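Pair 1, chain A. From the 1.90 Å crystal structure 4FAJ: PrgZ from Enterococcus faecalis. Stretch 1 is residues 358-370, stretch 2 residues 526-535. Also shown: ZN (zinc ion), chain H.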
# COMPACT_ATOMS: atom_id res chain seq x y z
N ASN A 358 8.47 16.01 -10.27
CA ASN A 358 7.50 15.28 -11.07
C ASN A 358 6.09 15.30 -10.49
O ASN A 358 5.32 14.37 -10.70
CB ASN A 358 7.96 13.83 -11.19
CG ASN A 358 7.97 13.11 -9.85
OD1 ASN A 358 7.68 13.71 -8.80
ND2 ASN A 358 8.32 11.82 -9.87
N GLY A 359 5.75 16.35 -9.74
CA GLY A 359 4.42 16.48 -9.17
C GLY A 359 4.28 15.89 -7.78
O GLY A 359 3.22 15.99 -7.17
N SER A 360 5.34 15.29 -7.25
CA SER A 360 5.36 14.91 -5.84
C SER A 360 5.38 16.19 -5.01
O SER A 360 5.80 17.24 -5.52
CB SER A 360 6.59 14.05 -5.52
OG SER A 360 6.57 12.83 -6.25
N VAL A 361 4.94 16.11 -3.76
CA VAL A 361 4.92 17.30 -2.89
C VAL A 361 5.42 16.98 -1.48
O VAL A 361 5.31 15.84 -1.02
CB VAL A 361 3.52 17.94 -2.84
CG1 VAL A 361 3.06 18.35 -4.25
CG2 VAL A 361 2.52 17.00 -2.19
N ALA A 362 5.97 17.98 -0.81
CA ALA A 362 6.40 17.85 0.58
C ALA A 362 5.26 17.36 1.46
O ALA A 362 4.10 17.77 1.28
CB ALA A 362 6.93 19.18 1.11
N SER A 363 5.60 16.47 2.40
CA SER A 363 4.64 16.02 3.42
C SER A 363 4.37 17.16 4.39
O SER A 363 5.29 17.90 4.75
CB SER A 363 5.19 14.83 4.21
OG SER A 363 5.26 13.63 3.44
N VAL A 364 3.11 17.30 4.82
CA VAL A 364 2.74 18.22 5.90
C VAL A 364 2.43 17.47 7.19
O VAL A 364 2.23 18.06 8.24
CB VAL A 364 1.52 19.08 5.54
CG1 VAL A 364 1.86 20.04 4.38
CG2 VAL A 364 0.30 18.21 5.21
N GLY A 365 2.35 16.15 7.10
CA GLY A 365 2.06 15.31 8.25
C GLY A 365 2.18 13.86 7.81
O GLY A 365 2.67 13.57 6.71
N VAL A 366 1.74 12.94 8.66
CA VAL A 366 1.72 11.52 8.30
C VAL A 366 0.71 11.28 7.17
O VAL A 366 1.00 10.55 6.21
CB VAL A 366 1.36 10.66 9.54
CG1 VAL A 366 1.07 9.22 9.18
CG2 VAL A 366 2.50 10.75 10.60
N VAL A 367 -0.46 11.90 7.29
CA VAL A 367 -1.56 11.69 6.34
C VAL A 367 -1.36 12.61 5.15
O VAL A 367 -1.04 13.79 5.34
CB VAL A 367 -2.94 11.97 6.98
CG1 VAL A 367 -4.05 11.82 5.96
CG2 VAL A 367 -3.18 11.02 8.15
N PRO A 368 -1.49 12.07 3.92
CA PRO A 368 -1.34 12.89 2.72
C PRO A 368 -2.53 13.81 2.41
O PRO A 368 -3.62 13.58 2.90
CB PRO A 368 -1.18 11.87 1.61
CG PRO A 368 -1.87 10.63 2.10
CD PRO A 368 -1.71 10.64 3.59
N LYS A 369 -2.29 14.82 1.58
CA LYS A 369 -3.34 15.75 1.15
C LYS A 369 -4.21 15.14 0.06
O LYS A 369 -3.79 14.19 -0.63
CB LYS A 369 -2.72 17.06 0.64
CG LYS A 369 -2.02 17.86 1.71
CD LYS A 369 -1.00 18.86 1.15
CE LYS A 369 -1.51 20.26 1.10
NZ LYS A 369 -0.34 21.20 0.89
N GLU A 370 -5.41 15.69 -0.09
CA GLU A 370 -6.37 15.35 -1.15
C GLU A 370 -6.92 13.93 -1.05
O GLU A 370 -7.39 13.39 -2.04
CB GLU A 370 -5.78 15.55 -2.56
CG GLU A 370 -4.92 16.78 -2.77
CD GLU A 370 -5.62 18.06 -2.42
OE1 GLU A 370 -6.88 18.13 -2.54
OE2 GLU A 370 -4.91 19.02 -2.05
N GLY A 526 7.57 9.49 16.17
CA GLY A 526 7.62 8.04 16.02
C GLY A 526 7.85 7.57 14.59
O GLY A 526 8.18 6.40 14.38
N VAL A 527 7.66 8.48 13.64
CA VAL A 527 7.88 8.23 12.21
C VAL A 527 8.12 9.60 11.56
O VAL A 527 7.54 10.59 12.00
CB VAL A 527 6.66 7.54 11.56
CG1 VAL A 527 5.46 8.50 11.43
CG2 VAL A 527 7.03 6.93 10.23
N VAL A 528 8.98 9.66 10.54
CA VAL A 528 9.31 10.94 9.87
C VAL A 528 8.68 10.96 8.47
O VAL A 528 9.14 10.23 7.60
CB VAL A 528 10.84 11.14 9.71
CG1 VAL A 528 11.14 12.42 8.88
CG2 VAL A 528 11.52 11.20 11.06
N PRO A 529 7.64 11.78 8.27
CA PRO A 529 7.08 11.90 6.91
C PRO A 529 7.94 12.80 6.04
O PRO A 529 8.39 13.88 6.48
CB PRO A 529 5.68 12.50 7.14
CG PRO A 529 5.63 12.96 8.53
CD PRO A 529 6.90 12.59 9.24
N ILE A 530 8.20 12.34 4.82
CA ILE A 530 9.13 13.02 3.94
C ILE A 530 8.37 13.70 2.82
O ILE A 530 8.31 14.92 2.78
CB ILE A 530 10.18 12.06 3.34
CG1 ILE A 530 10.86 11.24 4.45
CG2 ILE A 530 11.25 12.87 2.59
CD1 ILE A 530 11.70 10.07 3.92
N PHE A 531 7.80 12.91 1.91
CA PHE A 531 7.05 13.47 0.79
C PHE A 531 5.84 12.62 0.39
O PHE A 531 5.76 11.44 0.72
CB PHE A 531 7.96 13.71 -0.41
CG PHE A 531 8.52 12.47 -1.03
CD1 PHE A 531 9.71 11.94 -0.58
CD2 PHE A 531 7.88 11.85 -2.10
CE1 PHE A 531 10.25 10.78 -1.15
CE2 PHE A 531 8.42 10.70 -2.69
CZ PHE A 531 9.60 10.16 -2.21
N GLN A 532 4.91 13.27 -0.30
CA GLN A 532 3.73 12.64 -0.87
C GLN A 532 4.02 12.40 -2.34
O GLN A 532 4.42 13.33 -3.07
CB GLN A 532 2.50 13.54 -0.69
CG GLN A 532 1.22 12.97 -1.31
CD GLN A 532 -0.03 13.75 -1.01
OE1 GLN A 532 -0.00 14.74 -0.27
NE2 GLN A 532 -1.16 13.31 -1.60
N VAL A 533 3.81 11.16 -2.75
CA VAL A 533 4.22 10.66 -4.04
C VAL A 533 3.31 11.14 -5.16
O VAL A 533 2.09 10.94 -5.10
CB VAL A 533 4.22 9.11 -4.05
CG1 VAL A 533 4.53 8.56 -5.45
CG2 VAL A 533 5.21 8.55 -3.03
N GLY A 534 3.92 11.75 -6.16
CA GLY A 534 3.30 11.96 -7.47
C GLY A 534 3.87 10.96 -8.46
O GLY A 534 5.08 10.75 -8.50
N THR A 535 2.99 10.36 -9.27
CA THR A 535 3.35 9.36 -10.27
C THR A 535 3.38 10.04 -11.64
O THR A 535 2.33 10.44 -12.15
CB THR A 535 2.33 8.20 -10.29
OG1 THR A 535 2.31 7.56 -9.00
CG2 THR A 535 2.67 7.16 -11.37
ZN ZN H . -6.33 20.56 -1.53
O HOH W 1 7.39 9.52 -8.72
O HOH W 2 1.33 16.38 1.62

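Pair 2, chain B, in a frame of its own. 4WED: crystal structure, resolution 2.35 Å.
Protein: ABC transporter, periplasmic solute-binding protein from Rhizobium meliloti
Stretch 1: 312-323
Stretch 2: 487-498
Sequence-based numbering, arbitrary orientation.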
# COMPACT_ATOMS: atom_id res chain seq x y z
N GLY B 312 -16.96 11.60 1.10
CA GLY B 312 -17.42 11.12 -0.19
C GLY B 312 -16.30 10.70 -1.11
O GLY B 312 -16.55 10.23 -2.20
N TYR B 313 -15.06 10.86 -0.68
CA TYR B 313 -13.92 10.60 -1.54
C TYR B 313 -13.53 9.10 -1.70
O TYR B 313 -12.85 8.73 -2.66
CB TYR B 313 -12.72 11.33 -0.97
CG TYR B 313 -12.59 12.80 -1.26
CD1 TYR B 313 -12.78 13.30 -2.55
CD2 TYR B 313 -12.22 13.71 -0.24
CE1 TYR B 313 -12.64 14.67 -2.81
CE2 TYR B 313 -12.08 15.06 -0.50
CZ TYR B 313 -12.28 15.53 -1.79
OH TYR B 313 -12.11 16.88 -2.06
N ALA B 314 -13.91 8.28 -0.71
CA ALA B 314 -13.61 6.87 -0.68
C ALA B 314 -14.54 6.04 -1.58
O ALA B 314 -15.75 6.30 -1.65
CB ALA B 314 -13.69 6.37 0.74
N LYS B 315 -13.98 5.05 -2.26
CA LYS B 315 -14.74 4.16 -3.14
C LYS B 315 -15.18 2.93 -2.33
O LYS B 315 -14.37 2.30 -1.67
CB LYS B 315 -13.90 3.75 -4.32
CG LYS B 315 -14.68 3.15 -5.49
CD LYS B 315 -13.84 2.16 -6.32
N PRO B 316 -16.48 2.61 -2.33
CA PRO B 316 -16.97 1.41 -1.65
C PRO B 316 -16.26 0.19 -2.18
O PRO B 316 -15.94 0.14 -3.34
CB PRO B 316 -18.45 1.35 -2.03
CG PRO B 316 -18.83 2.78 -2.24
CD PRO B 316 -17.59 3.46 -2.81
N ALA B 317 -16.00 -0.77 -1.31
CA ALA B 317 -15.24 -1.95 -1.70
C ALA B 317 -16.19 -3.11 -1.94
O ALA B 317 -17.06 -3.41 -1.12
CB ALA B 317 -14.23 -2.31 -0.63
N GLY B 318 -16.05 -3.71 -3.10
CA GLY B 318 -16.59 -5.03 -3.37
C GLY B 318 -15.56 -6.14 -3.14
O GLY B 318 -15.92 -7.24 -2.79
N ASN B 319 -14.30 -5.85 -3.35
CA ASN B 319 -13.24 -6.86 -3.26
C ASN B 319 -12.27 -6.51 -2.15
O ASN B 319 -12.14 -5.33 -1.77
CB ASN B 319 -12.47 -6.92 -4.56
CG ASN B 319 -13.34 -7.35 -5.69
OD1 ASN B 319 -14.37 -6.73 -5.95
ND2 ASN B 319 -12.99 -8.43 -6.34
N MSE B 320 -11.62 -7.53 -1.62
CA MSE B 320 -10.65 -7.29 -0.58
C MSE B 320 -9.58 -6.38 -1.08
O MSE B 320 -9.01 -5.61 -0.31
CB MSE B 320 -10.01 -8.56 -0.11
CG MSE B 320 -9.19 -8.39 1.18
SE MSE B 320 -8.31 -10.15 1.61
CE MSE B 320 -6.95 -9.51 2.91
N PHE B 321 -9.26 -6.47 -2.36
CA PHE B 321 -8.22 -5.65 -2.93
C PHE B 321 -8.80 -4.90 -4.10
O PHE B 321 -9.49 -5.51 -4.95
CB PHE B 321 -7.09 -6.50 -3.42
CG PHE B 321 -6.42 -7.26 -2.35
CD1 PHE B 321 -5.66 -6.59 -1.37
CD2 PHE B 321 -6.50 -8.64 -2.31
CE1 PHE B 321 -5.01 -7.29 -0.36
CE2 PHE B 321 -5.86 -9.34 -1.32
CZ PHE B 321 -5.10 -8.66 -0.34
N SER B 322 -8.50 -3.61 -4.17
CA SER B 322 -8.91 -2.81 -5.33
C SER B 322 -8.16 -3.26 -6.58
O SER B 322 -7.14 -3.97 -6.50
CB SER B 322 -8.72 -1.30 -5.10
OG SER B 322 -7.43 -0.86 -5.51
N ALA B 323 -8.67 -2.83 -7.73
CA ALA B 323 -8.13 -3.17 -9.07
C ALA B 323 -6.73 -2.58 -9.33
O ALA B 323 -5.99 -3.04 -10.20
CB ALA B 323 -9.12 -2.67 -10.13
N ALA B 487 -16.73 -14.51 4.32
CA ALA B 487 -15.79 -14.68 5.41
C ALA B 487 -15.26 -13.37 5.91
O ALA B 487 -14.83 -13.29 7.07
CB ALA B 487 -14.64 -15.54 4.98
N ILE B 488 -15.31 -12.36 5.04
CA ILE B 488 -14.87 -11.01 5.36
C ILE B 488 -15.87 -9.99 4.82
O ILE B 488 -16.67 -10.34 3.97
CB ILE B 488 -13.45 -10.70 4.76
CG1 ILE B 488 -13.40 -10.98 3.26
CG2 ILE B 488 -12.37 -11.50 5.49
CD1 ILE B 488 -12.26 -10.25 2.56
N ALA B 489 -15.82 -8.74 5.30
CA ALA B 489 -16.66 -7.65 4.71
C ALA B 489 -15.81 -6.41 4.36
O ALA B 489 -15.60 -5.59 5.19
CB ALA B 489 -17.83 -7.27 5.65
N PRO B 490 -15.28 -6.33 3.12
CA PRO B 490 -14.57 -5.12 2.70
C PRO B 490 -15.52 -3.95 2.68
O PRO B 490 -16.64 -4.09 2.29
CB PRO B 490 -14.09 -5.46 1.29
CG PRO B 490 -14.15 -6.94 1.18
CD PRO B 490 -15.29 -7.36 2.06
N LEU B 491 -15.10 -2.80 3.18
CA LEU B 491 -16.02 -1.67 3.32
C LEU B 491 -15.75 -0.62 2.25
O LEU B 491 -16.50 -0.52 1.30
CB LEU B 491 -15.89 -1.13 4.73
CG LEU B 491 -16.28 -2.15 5.80
CD1 LEU B 491 -16.10 -1.51 7.16
CD2 LEU B 491 -17.74 -2.54 5.60
N VAL B 492 -14.63 0.07 2.35
CA VAL B 492 -14.20 1.06 1.37
C VAL B 492 -12.69 0.91 1.07
O VAL B 492 -11.93 0.35 1.88
CB VAL B 492 -14.45 2.47 1.88
CG1 VAL B 492 -15.94 2.80 1.97
CG2 VAL B 492 -13.78 2.64 3.24
N TYR B 493 -12.29 1.40 -0.10
CA TYR B 493 -10.92 1.67 -0.39
C TYR B 493 -10.58 3.04 0.19
O TYR B 493 -11.35 4.02 0.10
CB TYR B 493 -10.67 1.58 -1.90
CG TYR B 493 -11.16 0.26 -2.48
CD1 TYR B 493 -10.72 -0.93 -1.94
CD2 TYR B 493 -12.10 0.21 -3.51
CE1 TYR B 493 -11.17 -2.14 -2.42
CE2 TYR B 493 -12.57 -1.01 -4.01
CZ TYR B 493 -12.10 -2.19 -3.44
OH TYR B 493 -12.51 -3.42 -3.87
N VAL B 494 -9.42 3.09 0.82
CA VAL B 494 -8.98 4.31 1.50
C VAL B 494 -8.30 5.25 0.49
O VAL B 494 -7.22 4.97 0.01
CB VAL B 494 -7.99 3.94 2.61
CG1 VAL B 494 -7.41 5.16 3.31
CG2 VAL B 494 -8.67 3.03 3.64
N PRO B 495 -8.94 6.39 0.17
CA PRO B 495 -8.39 7.18 -0.93
C PRO B 495 -7.13 7.95 -0.53
O PRO B 495 -6.83 8.11 0.66
CB PRO B 495 -9.51 8.15 -1.21
CG PRO B 495 -10.01 8.46 0.17
CD PRO B 495 -9.86 7.20 0.98
N SER B 496 -6.39 8.39 -1.54
CA SER B 496 -5.16 9.14 -1.35
C SER B 496 -5.32 10.43 -2.09
O SER B 496 -5.62 10.46 -3.30
CB SER B 496 -3.96 8.38 -1.92
OG SER B 496 -2.72 8.97 -1.54
N ILE B 497 -5.13 11.51 -1.37
CA ILE B 497 -5.55 12.81 -1.85
C ILE B 497 -4.36 13.72 -1.98
O ILE B 497 -3.61 13.91 -1.03
CB ILE B 497 -6.56 13.42 -0.91
CG1 ILE B 497 -7.75 12.47 -0.76
CG2 ILE B 497 -7.01 14.80 -1.41
CD1 ILE B 497 -8.54 12.73 0.51
N TRP B 498 -4.21 14.27 -3.19
CA TRP B 498 -3.20 15.26 -3.50
C TRP B 498 -3.85 16.54 -3.94
O TRP B 498 -4.97 16.52 -4.44
CB TRP B 498 -2.27 14.74 -4.59
CG TRP B 498 -1.33 13.67 -4.10
CD1 TRP B 498 -1.61 12.36 -3.85
CD2 TRP B 498 0.05 13.84 -3.79
NE1 TRP B 498 -0.50 11.70 -3.39
CE2 TRP B 498 0.54 12.59 -3.34
CE3 TRP B 498 0.91 14.94 -3.82
CZ2 TRP B 498 1.87 12.41 -2.96
CZ3 TRP B 498 2.23 14.76 -3.43
CH2 TRP B 498 2.70 13.50 -3.01
O HOH W 3 -11.09 5.18 -2.02

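Pair 1 and pair 2 share a short antiparallel pairing whose central 14 residues superpose with an RMSD of 0.7 Å. In both, a brief extended segment of the first stretch lies against a longer strand of the second, and the first stretch then turns and runs on past the same strand. Val A361, Ala A362 and Ser A363 match Lys B315, Pro B316 and Ala B317; Pro A529 through Gln A532 match Pro B490 through Tyr B493.

Two backbone hydrogen bonds recur. Gln A532 N donates to Val A361 O (2.7 Å), as Tyr B493 N does to Lys B315 O (2.8 Å); Ser A363 N donates to Ile A530 O (3.1 Å), as Ala B317 N does to Leu B491 O (2.7 Å). At the first of these sites, pair 1 closes the ring with a bond from Val A361 N to Gln A532 O (2.9 Å). In pair 2 a water takes this place, accepting from Lys B315 N (2.9 Å) and donating to Tyr B493 O (2.4 Å).

The largest buried area in each pair belongs to the matched residues Gln A532 and Tyr B493, which reach the first stretch by different means. The extended glutamine (chi1 and chi2 both t) uses both ends of its amide on one residue: OE1 accepts from Lys A369 N (2.9 Å) and NE2 donates to Lys A369 O (2.9 Å), while Pro A368 CB packs 3.4 Å from Gln A532 CD. The tyrosine, with chi1 m, instead sends its ring between Ala B317 and Ser B322, whose CB atoms lie over opposite faces, 3.7 and 3.6 Å from the centroid of the Tyr B493 ring. Its hydroxyl OH donates to Asn B319 O (2.9 Å), so the ring is held at its tip as well as on both faces.

Around this centre, the matched prolines point toward the first stretch in both pairs. Pro A529 CB meets Ser A363 CB at 3.8 Å, and Pro B490 CB meets Ala B317 CB at 3.7 Å. Beside them, Val A366 CG2 touches Val A527 CG1 (3.8 Å), and the matched selenomethionine Met B320 brings CG to Ile B488 CD1 (3.8 Å).

The other end differs more. Gly A534 N donates to Ser A360 OG (2.9 Å), and an ideal CB on Gly A534 would clash with Gly A359 C and Ser A360 N. The corresponding contact in pair 2 is apolar: Ala B314 CB lies 3.9 Å from Pro B495 CD.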